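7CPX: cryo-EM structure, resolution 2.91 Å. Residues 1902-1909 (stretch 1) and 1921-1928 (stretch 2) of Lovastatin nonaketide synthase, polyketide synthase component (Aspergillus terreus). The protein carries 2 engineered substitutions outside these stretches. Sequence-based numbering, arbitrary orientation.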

# COMPACT_ATOMS: atom_id res chain seq x y z
N GLU A 1902 63.67 9.58 24.12
CA GLU A 1902 62.34 9.57 23.52
C GLU A 1902 62.47 9.92 22.03
O GLU A 1902 62.08 10.99 21.57
CB GLU A 1902 61.42 10.54 24.24
CG GLU A 1902 61.24 10.24 25.72
CD GLU A 1902 60.54 8.92 25.98
OE1 GLU A 1902 60.01 8.33 25.01
OE2 GLU A 1902 60.51 8.48 27.15
N VAL A 1903 63.03 8.97 21.29
CA VAL A 1903 63.34 9.18 19.87
C VAL A 1903 62.03 9.25 19.08
O VAL A 1903 61.26 8.29 19.11
CB VAL A 1903 64.25 8.07 19.34
CG1 VAL A 1903 64.54 8.29 17.86
CG2 VAL A 1903 65.54 8.01 20.14
N PRO A 1904 61.74 10.35 18.39
CA PRO A 1904 60.56 10.36 17.52
C PRO A 1904 60.74 9.42 16.33
O PRO A 1904 61.83 9.29 15.78
CB PRO A 1904 60.46 11.82 17.06
CG PRO A 1904 61.25 12.59 18.06
CD PRO A 1904 62.36 11.68 18.48
N VAL A 1905 59.64 8.76 15.95
CA VAL A 1905 59.64 7.84 14.82
C VAL A 1905 58.25 7.81 14.22
O VAL A 1905 57.27 8.25 14.83
CB VAL A 1905 60.07 6.40 15.22
CG1 VAL A 1905 61.44 6.40 15.88
CG2 VAL A 1905 59.03 5.78 16.14
N VAL A 1906 58.17 7.29 13.00
CA VAL A 1906 56.91 7.09 12.28
C VAL A 1906 56.88 5.64 11.81
O VAL A 1906 57.86 5.15 11.25
CB VAL A 1906 56.77 8.05 11.09
CG1 VAL A 1906 55.50 7.76 10.32
CG2 VAL A 1906 56.78 9.49 11.58
N ALA A 1907 55.75 4.97 12.03
CA ALA A 1907 55.64 3.54 11.77
C ALA A 1907 54.27 3.21 11.22
O ALA A 1907 53.36 4.05 11.19
CB ALA A 1907 55.91 2.73 13.04
N LEU A 1908 54.14 1.97 10.76
CA LEU A 1908 52.89 1.43 10.22
C LEU A 1908 52.36 0.42 11.24
O LEU A 1908 52.62 -0.78 11.15
CB LEU A 1908 53.12 0.78 8.86
CG LEU A 1908 53.15 1.71 7.65
CD1 LEU A 1908 53.99 2.95 7.92
CD2 LEU A 1908 53.67 0.97 6.43
N ALA A 1909 51.60 0.93 12.21
CA ALA A 1909 51.05 0.10 13.27
C ALA A 1909 49.91 -0.76 12.72
O ALA A 1909 49.51 -0.66 11.56
CB ALA A 1909 50.56 0.97 14.41
N ASP A 1921 60.66 -3.39 10.84
CA ASP A 1921 60.52 -3.28 9.39
C ASP A 1921 59.46 -2.27 8.99
O ASP A 1921 59.48 -1.78 7.86
CB ASP A 1921 60.18 -4.65 8.81
CG ASP A 1921 61.19 -5.72 9.17
OD1 ASP A 1921 62.38 -5.37 9.36
OD2 ASP A 1921 60.80 -6.90 9.27
N TYR A 1922 58.53 -1.95 9.89
CA TYR A 1922 57.44 -1.03 9.61
C TYR A 1922 57.63 0.31 10.32
O TYR A 1922 56.66 1.02 10.60
CB TYR A 1922 56.10 -1.64 10.02
CG TYR A 1922 55.80 -2.97 9.36
CD1 TYR A 1922 55.19 -3.02 8.12
CD2 TYR A 1922 56.11 -4.16 9.99
CE1 TYR A 1922 54.91 -4.23 7.51
CE2 TYR A 1922 55.83 -5.37 9.40
CZ TYR A 1922 55.23 -5.40 8.16
OH TYR A 1922 54.95 -6.61 7.56
N ILE A 1923 58.88 0.67 10.62
CA ILE A 1923 59.19 1.87 11.38
C ILE A 1923 60.21 2.70 10.61
O ILE A 1923 61.20 2.16 10.11
CB ILE A 1923 59.74 1.53 12.78
CG1 ILE A 1923 58.82 0.53 13.48
CG2 ILE A 1923 59.89 2.80 13.61
CD1 ILE A 1923 59.27 0.15 14.87
N TYR A 1924 59.95 4.00 10.52
CA TYR A 1924 60.92 4.97 10.01
C TYR A 1924 61.51 5.69 11.23
O TYR A 1924 60.83 6.50 11.86
CB TYR A 1924 60.27 5.95 9.04
CG TYR A 1924 61.25 6.89 8.38
CD1 TYR A 1924 62.11 6.45 7.40
CD2 TYR A 1924 61.30 8.23 8.75
CE1 TYR A 1924 63.00 7.31 6.79
CE2 TYR A 1924 62.19 9.10 8.14
CZ TYR A 1924 63.04 8.63 7.17
OH TYR A 1924 63.93 9.49 6.57
N THR A 1925 62.77 5.38 11.54
CA THR A 1925 63.35 5.75 12.82
C THR A 1925 63.95 7.14 12.86
O THR A 1925 64.31 7.61 13.94
CB THR A 1925 64.43 4.73 13.21
OG1 THR A 1925 65.48 4.75 12.23
CG2 THR A 1925 63.85 3.33 13.30
N GLU A 1926 64.07 7.82 11.72
CA GLU A 1926 64.70 9.14 11.72
C GLU A 1926 63.82 10.15 12.45
O GLU A 1926 62.60 10.18 12.28
CB GLU A 1926 64.94 9.61 10.28
CG GLU A 1926 65.76 10.89 10.19
CD GLU A 1926 66.01 11.32 8.76
OE1 GLU A 1926 65.52 10.62 7.84
OE2 GLU A 1926 66.68 12.35 8.55
N ALA A 1927 64.46 10.98 13.27
CA ALA A 1927 63.77 12.02 14.03
C ALA A 1927 63.82 13.35 13.26
O ALA A 1927 64.36 14.35 13.72
CB ALA A 1927 64.37 12.16 15.42
N ASP A 1928 63.24 13.33 12.07
CA ASP A 1928 63.24 14.49 11.20
C ASP A 1928 62.17 15.48 11.66
O ASP A 1928 60.97 15.16 11.64
CB ASP A 1928 62.99 14.07 9.75
CG ASP A 1928 63.08 15.23 8.78
OD1 ASP A 1928 63.42 16.35 9.22
OD2 ASP A 1928 62.80 15.03 7.58

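The two stretches run antiparallel, their end-to-end directions 149° apart, and the pairing is carried by main chain. Residues 1902-1909 form a continuous strand, the partner contributes strand at I1923 and Y1924, and two bridges join them. V1906 and Y1924 form the hydrogen-bonded pair: V1906 N donates to Y1924 O at 3.0 Å, nearly straight at 173°, and Y1924 N returns to V1906 O at 2.5 Å, a very short bond. A1907 and I1923 follow as the non-hydrogen-bonded pair, with CA atoms just 3.9 Å apart. One step further, L1908 N donates to Y1922 O at 2.7 Å, extending the zipper past the bridges. The CA of I1923 also lies 3.5 Å from V1906 O, a CA-H...O contact that supplements the stronger bonds.

Side chains fill in around this frame. A1907 and I1923 project to the same face of the sheet, where A1907 CB meets I1923 CG1 at 3.7 Å; a methyl suits a place where the backbones come so close. I1923 serves a second neighbor as well, its CG2 packing 3.9 Å from V1905 CB. V1906 and Y1924 share the other face, but the end of the tyrosine leads away, and its OH donates to E1926 OE1 at a very short 2.3 Å, linking Y1924 to E1926 within its own stretch. Y1922 behaves similarly: its CB lies 4.0 Å from L1908 CB, while the ring end departs.

The contact buries 454 Å² in all. Branched aliphatics V1905, V1906 and I1923 occupy buried positions, where beta-branching favors extended backbone and apolar surface needs no polar partner. Toward the exposed end, P1904 CD touches A1927 CB at 3.7 Å, a compact apolar contact beyond the ladder, while T1925 and E1926 point their CA-to-CB bonds away, although their carbonyl oxygens stay near the other stretch.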